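Local atomic coordinates of chloride intracellular channel exc-4 (Caenorhabditis elegans, PDB entry 2YV9), a protein that may insert into membranes to form chloride ion channels and regulates the lumen size of the worm's excretory canal as it grows. Residues Ile34-Phe39 / Leu199-Ile204; Asn125-Phe130 / His246-Gln251. One frame throughout, in Å; residues are numbered along the deposited sequence.

Contact 1 (Ile34-Phe39 / Leu199-Ile204); sequences IGADLF and LHHIRI
The imidazole of His201 is approached from Ile34-Phe39 in two ways at once: over one face by a methyl of Leu38, and at its edge by the backbone carbonyl oxygen of Ala36. Leu38 CD2 rests 3.5 Å from the ring centroid, only 18° off the normal, a CH-pi contact displaced a little toward the rim. Of the ring atoms, CE1 is the nearest to this methyl, and Leu38 CG also leans over it. In the plane of the ring, Ala36 O approaches His201 CE1 to 3.0 Å. This carbon sits between the two ring nitrogens, so its C-H is probably polarised enough to make the close approach favourable. Ala36 CB adds apolar contact at 4.0 Å from the same CE1. The nitrogen ND1 is engaged elsewhere, in a hydrogen bond to Tyr248 OH, so the ring is fixed from more than one direction.

Leu38 sets CG anti to its carbonyl carbon (chi1 -73°), which carries the branch forward from the first turn of helix 38-52 to meet the histidine coming the opposite way. Asp37, turned away from His201, is the N-cap of that helix: its OD2 accepts a weak bond from Phe39 N (2.9 Å, 118°) and also a hydrogen bond from Cys40 N.

The general lesson is how one ring can tie two domains of a GST fold. Helix 38-52 belongs to the thioredoxin-like N-terminal domain, where membrane insertion is predicted, and helix 190-210 to the helical C-terminal domain. Gly35 pairs by its backbone with Lys25 at the end of strand 19-25, while Leu38 also touches Tyr127 of helix 117-140 and Ala36 packs on His247 of helix 241-251.

Contact 2 (Asn125-Phe130 / His246-Gln251); sequences NLYRNF and HHYKEQ
Tyr127 and Tyr248 join hydroxyl to hydroxyl in a contact between two helices of the GST-type C-terminal domain, 117-140 and 241-251. The backbones stand well apart, with the nearest CA pair, Phe130 and Tyr248, at 11.8 Å, so long aromatic side chains do the bridging. The phenols come from opposite directions, and their OH atoms form a short hydrogen bond of 2.6 Å, in which either could be the donor. Each oxygen lies near the plane of the other's ring. Tyr127 reaches across because CG is anti to the backbone N (chi1 -161°).

Phe130, one turn further along, supplies the apolar part. Its edge is directed at the face of Tyr248 in an offset edge-to-face pair, with planes at 85° and centroids 6.0 Å apart; Phe130 CE2 and Tyr248 CE1 are the closest atoms. Since Tyr248 OH also bonds His201 ND1, a phenylalanine in its place would probably keep much of this aromatic packing but leave both the Tyr127 hydroxyl and that histidine nitrogen without their shared partner. A water completes the link between the helices, lying 3.0 Å from Tyr127 OH and 3.2 Å from His247 NE2.

How the contacts relate
The two contacts illustrate how neighbouring buried interactions can share a joint. The centre of contact 1 is about 5 Å from that of the chain, the centre of contact 2 about 12 Å; both are buried, though Tyr127 is partly exposed. No helix is common to the two: contact 1 sets the loop before helix 38-52 and that helix's first residue against helix 190-210, between domains; contact 2 joins 117-140 and 241-251 within the helical one. The chemistry differs too: a methyl and a carbonyl meeting an imidazole, against directly paired phenols beside a water between Tyr127 and His247. The His201-Tyr248 hydrogen bond connects them, and Ile202 CD1 packs against Leu126 CG at 3.7 Å.

Contact 1 (Ile34-Phe39 / Leu199-Ile204)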
loop_
_atom_site.group_PDB
_atom_site.type_symbol
_atom_site.label_atom_id
_atom_site.label_comp_id
_atom_site.label_asym_id
_atom_site.label_seq_id
_atom_site.Cartn_x
_atom_site.Cartn_y
_atom_site.Cartn_z
ATOM N N ILE A 34 -4.428 7.038 -17.753
ATOM C CA ILE A 34 -3.857 6.852 -16.422
ATOM C C ILE A 34 -4.552 7.795 -15.440
ATOM O O ILE A 34 -4.898 8.896 -15.790
ATOM C CB ILE A 34 -2.332 7.073 -16.413
ATOM C CG1 ILE A 34 -1.954 8.538 -16.761
ATOM C CG2 ILE A 34 -1.662 6.134 -17.445
ATOM C CD1 ILE A 34 -0.486 8.864 -16.436
ATOM N N GLY A 35 -4.769 7.334 -14.213
ATOM C CA GLY A 35 -5.360 8.151 -13.186
ATOM C C GLY A 35 -4.346 8.911 -12.391
ATOM O O GLY A 35 -3.172 9.003 -12.776
ATOM N N ALA A 36 -4.811 9.472 -11.285
ATOM C CA ALA A 36 -4.039 10.422 -10.481
ATOM C C ALA A 36 -3.662 9.915 -9.106
ATOM O O ALA A 36 -3.398 10.721 -8.203
ATOM C CB ALA A 36 -4.747 11.707 -10.387
ATOM N N ASP A 37 -3.537 8.605 -8.979
ATOM C CA ASP A 37 -3.156 8.007 -7.730
ATOM C C ASP A 37 -1.699 8.383 -7.474
ATOM O O ASP A 37 -0.827 8.128 -8.342
ATOM C CB ASP A 37 -3.370 6.501 -7.745
ATOM C CG ASP A 37 -2.995 5.850 -6.434
ATOM O OD1 ASP A 37 -3.932 5.462 -5.694
ATOM O OD2 ASP A 37 -1.777 5.694 -6.128
ATOM N N LEU A 38 -1.430 8.986 -6.295
ATOM C CA LEU A 38 -0.036 9.442 -6.060
ATOM C C LEU A 38 0.981 8.324 -5.850
ATOM O O LEU A 38 2.178 8.447 -6.222
ATOM C CB LEU A 38 -0.024 10.371 -4.879
ATOM C CG LEU A 38 -0.615 11.748 -5.096
ATOM C CD1 LEU A 38 -0.843 12.457 -3.732
ATOM C CD2 LEU A 38 0.265 12.601 -5.988
ATOM N N PHE A 39 0.542 7.216 -5.287
ATOM C CA PHE A 39 1.453 6.056 -5.068
ATOM C C PHE A 39 1.799 5.404 -6.405
ATOM O O PHE A 39 2.908 4.975 -6.616
ATOM C CB PHE A 39 0.838 5.126 -4.054
ATOM C CG PHE A 39 0.536 5.829 -2.799
ATOM C CD1 PHE A 39 1.572 6.258 -1.983
ATOM C CD2 PHE A 39 -0.734 6.249 -2.510
ATOM C CE1 PHE A 39 1.300 6.978 -0.803
ATOM C CE2 PHE A 39 -0.977 6.991 -1.352
ATOM C CZ PHE A 39 0.038 7.330 -0.507
ATOM N N LEU A 199 3.232 18.434 -5.613
ATOM C CA LEU A 199 3.273 19.809 -6.044
ATOM C C LEU A 199 2.404 20.050 -7.263
ATOM O O LEU A 199 1.690 21.036 -7.314
ATOM C CB LEU A 199 4.705 20.257 -6.278
ATOM C CG LEU A 199 5.578 20.484 -5.070
ATOM C CD1 LEU A 199 7.080 20.724 -5.481
ATOM C CD2 LEU A 199 5.116 21.728 -4.210
ATOM N N HIS A 200 2.495 19.163 -8.243
ATOM C CA HIS A 200 1.726 19.333 -9.479
ATOM C C HIS A 200 0.238 19.211 -9.185
ATOM O O HIS A 200 -0.560 20.026 -9.680
ATOM C CB HIS A 200 2.093 18.264 -10.474
ATOM C CG HIS A 200 1.472 18.480 -11.810
ATOM N ND1 HIS A 200 1.673 19.619 -12.571
ATOM C CD2 HIS A 200 0.592 17.717 -12.501
ATOM C CE1 HIS A 200 0.951 19.524 -13.678
ATOM N NE2 HIS A 200 0.289 18.388 -13.657
ATOM N N HIS A 201 -0.148 18.249 -8.348
ATOM C CA HIS A 201 -1.553 18.145 -7.891
ATOM C C HIS A 201 -2.001 19.484 -7.251
ATOM O O HIS A 201 -3.094 20.024 -7.530
ATOM C CB HIS A 201 -1.781 17.026 -6.872
ATOM C CG HIS A 201 -1.813 15.657 -7.461
ATOM N ND1 HIS A 201 -2.617 14.654 -6.955
ATOM C CD2 HIS A 201 -1.197 15.141 -8.553
ATOM C CE1 HIS A 201 -2.428 13.557 -7.671
ATOM N NE2 HIS A 201 -1.588 13.826 -8.661
ATOM N N ILE A 202 -1.151 20.021 -6.363
ATOM C CA ILE A 202 -1.517 21.225 -5.667
ATOM C C ILE A 202 -1.684 22.357 -6.690
ATOM O O ILE A 202 -2.593 23.187 -6.579
ATOM C CB ILE A 202 -0.433 21.593 -4.625
ATOM C CG1 ILE A 202 -0.554 20.625 -3.470
ATOM C CG2 ILE A 202 -0.603 22.947 -4.164
ATOM C CD1 ILE A 202 0.563 20.702 -2.416
ATOM N N ARG A 203 -0.794 22.415 -7.703
ATOM C CA ARG A 203 -0.874 23.490 -8.693
ATOM C C ARG A 203 -2.174 23.420 -9.510
ATOM O O ARG A 203 -2.923 24.390 -9.624
ATOM C CB ARG A 203 0.317 23.440 -9.647
ATOM C CG ARG A 203 0.737 24.795 -10.135
ATOM C CD ARG A 203 0.099 25.220 -11.407
ATOM N NE ARG A 203 0.340 26.636 -11.711
ATOM C CZ ARG A 203 0.738 27.111 -12.890
ATOM N NH1 ARG A 203 0.954 26.321 -13.919
ATOM N NH2 ARG A 203 0.863 28.417 -13.059
ATOM N N ILE A 204 -2.441 22.243 -10.045
ATOM C CA ILE A 204 -3.653 22.011 -10.862
ATOM C C ILE A 204 -4.915 22.213 -10.043
ATOM O O ILE A 204 -5.847 22.888 -10.493
ATOM C CB ILE A 204 -3.639 20.597 -11.479
ATOM C CG1 ILE A 204 -2.461 20.391 -12.435
ATOM C CG2 ILE A 204 -4.952 20.301 -12.256
ATOM C CD1 ILE A 204 -2.295 21.479 -13.491
#

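Contact 2 (Asn125-Phe130 / His246-Gln251)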
loop_
_atom_site.group_PDB
_atom_site.type_symbol
_atom_site.label_atom_id
_atom_site.label_comp_id
_atom_site.label_asym_id
_atom_site.label_seq_id
_atom_site.Cartn_x
_atom_site.Cartn_y
_atom_site.Cartn_z
ATOM N N ASN A 125 3.834 17.342 5.686
ATOM C CA ASN A 125 3.190 18.497 6.283
ATOM C C ASN A 125 2.510 19.331 5.180
ATOM O O ASN A 125 1.395 19.869 5.352
ATOM C CB ASN A 125 4.192 19.347 7.065
ATOM C CG ASN A 125 3.529 20.210 8.148
ATOM O OD1 ASN A 125 2.352 20.504 8.107
ATOM N ND2 ASN A 125 4.324 20.605 9.134
ATOM N N LEU A 126 3.187 19.431 4.029
ATOM C CA LEU A 126 2.601 20.175 2.898
ATOM C C LEU A 126 1.269 19.524 2.490
ATOM O O LEU A 126 0.214 20.200 2.374
ATOM C CB LEU A 126 3.562 20.148 1.725
ATOM C CG LEU A 126 2.980 20.664 0.415
ATOM C CD1 LEU A 126 2.602 22.151 0.519
ATOM C CD2 LEU A 126 3.974 20.301 -0.771
ATOM N N TYR A 127 1.317 18.222 2.220
ATOM C CA TYR A 127 0.104 17.585 1.626
ATOM C C TYR A 127 -1.022 17.482 2.636
ATOM O O TYR A 127 -2.187 17.605 2.280
ATOM C CB TYR A 127 0.418 16.235 1.004
ATOM C CG TYR A 127 -0.607 15.764 0.041
ATOM C CD1 TYR A 127 -0.864 16.442 -1.117
ATOM C CD2 TYR A 127 -1.261 14.596 0.284
ATOM C CE1 TYR A 127 -1.843 15.979 -1.999
ATOM C CE2 TYR A 127 -2.224 14.111 -0.564
ATOM C CZ TYR A 127 -2.505 14.790 -1.694
ATOM O OH TYR A 127 -3.503 14.220 -2.477
ATOM N N ARG A 128 -0.667 17.291 3.900
ATOM C CA ARG A 128 -1.668 17.303 4.996
ATOM C C ARG A 128 -2.416 18.650 5.035
ATOM O O ARG A 128 -3.671 18.715 5.116
ATOM C CB ARG A 128 -0.946 17.059 6.280
ATOM C CG ARG A 128 -1.695 17.312 7.584
ATOM C CD ARG A 128 -0.686 16.982 8.670
ATOM N NE ARG A 128 -0.564 18.010 9.660
ATOM C CZ ARG A 128 0.540 18.284 10.347
ATOM N NH1 ARG A 128 1.711 17.622 10.197
ATOM N NH2 ARG A 128 0.460 19.260 11.257
ATOM N N ASN A 129 -1.685 19.749 4.971
ATOM C CA ASN A 129 -2.374 21.032 5.000
ATOM C C ASN A 129 -3.197 21.315 3.726
ATOM O O ASN A 129 -4.257 21.938 3.783
ATOM C CB ASN A 129 -1.424 22.169 5.308
ATOM C CG ASN A 129 -1.071 22.213 6.774
ATOM O OD1 ASN A 129 0.083 22.094 7.144
ATOM N ND2 ASN A 129 -2.056 22.418 7.605
ATOM N N PHE A 130 -2.692 20.861 2.583
ATOM C CA PHE A 130 -3.439 20.956 1.319
ATOM C C PHE A 130 -4.781 20.228 1.477
ATOM O O PHE A 130 -5.811 20.773 1.139
ATOM C CB PHE A 130 -2.645 20.338 0.171
ATOM C CG PHE A 130 -3.424 20.183 -1.118
ATOM C CD1 PHE A 130 -3.858 21.275 -1.854
ATOM C CD2 PHE A 130 -3.682 18.913 -1.585
ATOM C CE1 PHE A 130 -4.551 21.074 -3.068
ATOM C CE2 PHE A 130 -4.377 18.725 -2.789
ATOM C CZ PHE A 130 -4.788 19.806 -3.512
ATOM N N HIS A 246 -10.641 15.283 -11.662
ATOM C CA HIS A 246 -11.676 14.284 -11.429
ATOM C C HIS A 246 -11.402 13.375 -10.246
ATOM O O HIS A 246 -12.302 13.030 -9.512
ATOM C CB HIS A 246 -11.861 13.455 -12.681
ATOM C CG HIS A 246 -13.107 12.630 -12.659
ATOM N ND1 HIS A 246 -13.112 11.293 -12.327
ATOM C CD2 HIS A 246 -14.399 12.970 -12.883
ATOM C CE1 HIS A 246 -14.356 10.838 -12.375
ATOM N NE2 HIS A 246 -15.157 11.838 -12.701
ATOM N N HIS A 247 -10.115 13.063 -10.028
ATOM C CA HIS A 247 -9.714 12.242 -8.918
ATOM C C HIS A 247 -10.195 12.860 -7.613
ATOM O O HIS A 247 -10.794 12.161 -6.792
ATOM C CB HIS A 247 -8.176 12.064 -8.971
ATOM C CG HIS A 247 -7.581 11.417 -7.765
ATOM N ND1 HIS A 247 -7.401 10.054 -7.659
ATOM C CD2 HIS A 247 -7.074 11.953 -6.629
ATOM C CE1 HIS A 247 -6.800 9.780 -6.512
ATOM N NE2 HIS A 247 -6.607 10.913 -5.860
ATOM N N TYR A 248 -9.910 14.151 -7.420
ATOM C CA TYR A 248 -10.267 14.813 -6.166
ATOM C C TYR A 248 -11.784 15.027 -6.179
ATOM O O TYR A 248 -12.412 14.879 -5.151
ATOM C CB TYR A 248 -9.525 16.104 -5.949
ATOM C CG TYR A 248 -8.067 15.858 -5.640
ATOM C CD1 TYR A 248 -7.652 15.597 -4.354
ATOM C CD2 TYR A 248 -7.148 15.799 -6.662
ATOM C CE1 TYR A 248 -6.321 15.336 -4.090
ATOM C CE2 TYR A 248 -5.830 15.557 -6.433
ATOM C CZ TYR A 248 -5.417 15.314 -5.117
ATOM O OH TYR A 248 -4.083 15.008 -4.894
ATOM N N LYS A 249 -12.355 15.326 -7.346
ATOM C CA LYS A 249 -13.831 15.516 -7.373
ATOM C C LYS A 249 -14.578 14.255 -6.980
ATOM O O LYS A 249 -15.521 14.330 -6.181
ATOM C CB LYS A 249 -14.305 16.135 -8.698
ATOM C CG LYS A 249 -13.945 17.594 -8.761
ATOM C CD LYS A 249 -14.408 18.304 -10.006
ATOM C CE LYS A 249 -15.892 18.328 -10.127
ATOM N NZ LYS A 249 -16.335 19.386 -11.083
ATOM N N GLU A 250 -14.146 13.092 -7.479
ATOM C CA GLU A 250 -14.843 11.842 -7.226
ATOM C C GLU A 250 -14.804 11.414 -5.754
ATOM O O GLU A 250 -15.765 10.790 -5.268
ATOM C CB GLU A 250 -14.447 10.712 -8.225
ATOM C CG GLU A 250 -13.061 10.049 -8.065
ATOM C CD GLU A 250 -12.714 9.003 -9.172
ATOM O OE1 GLU A 250 -13.655 8.520 -9.865
ATOM O OE2 GLU A 250 -11.494 8.644 -9.347
ATOM N N GLN A 251 -13.739 11.788 -5.040
ATOM C CA GLN A 251 -13.651 11.526 -3.588
ATOM C C GLN A 251 -14.259 12.648 -2.691
ATOM O O GLN A 251 -14.778 12.345 -1.622
ATOM C CB GLN A 251 -12.194 11.270 -3.150
ATOM C CG GLN A 251 -11.412 10.187 -3.947
ATOM C CD GLN A 251 -11.902 8.744 -3.749
ATOM O OE1 GLN A 251 -12.541 8.403 -2.748
ATOM N NE2 GLN A 251 -11.563 7.881 -4.709
HETATM O O HOH W 1 -4.807 11.617 -3.254
#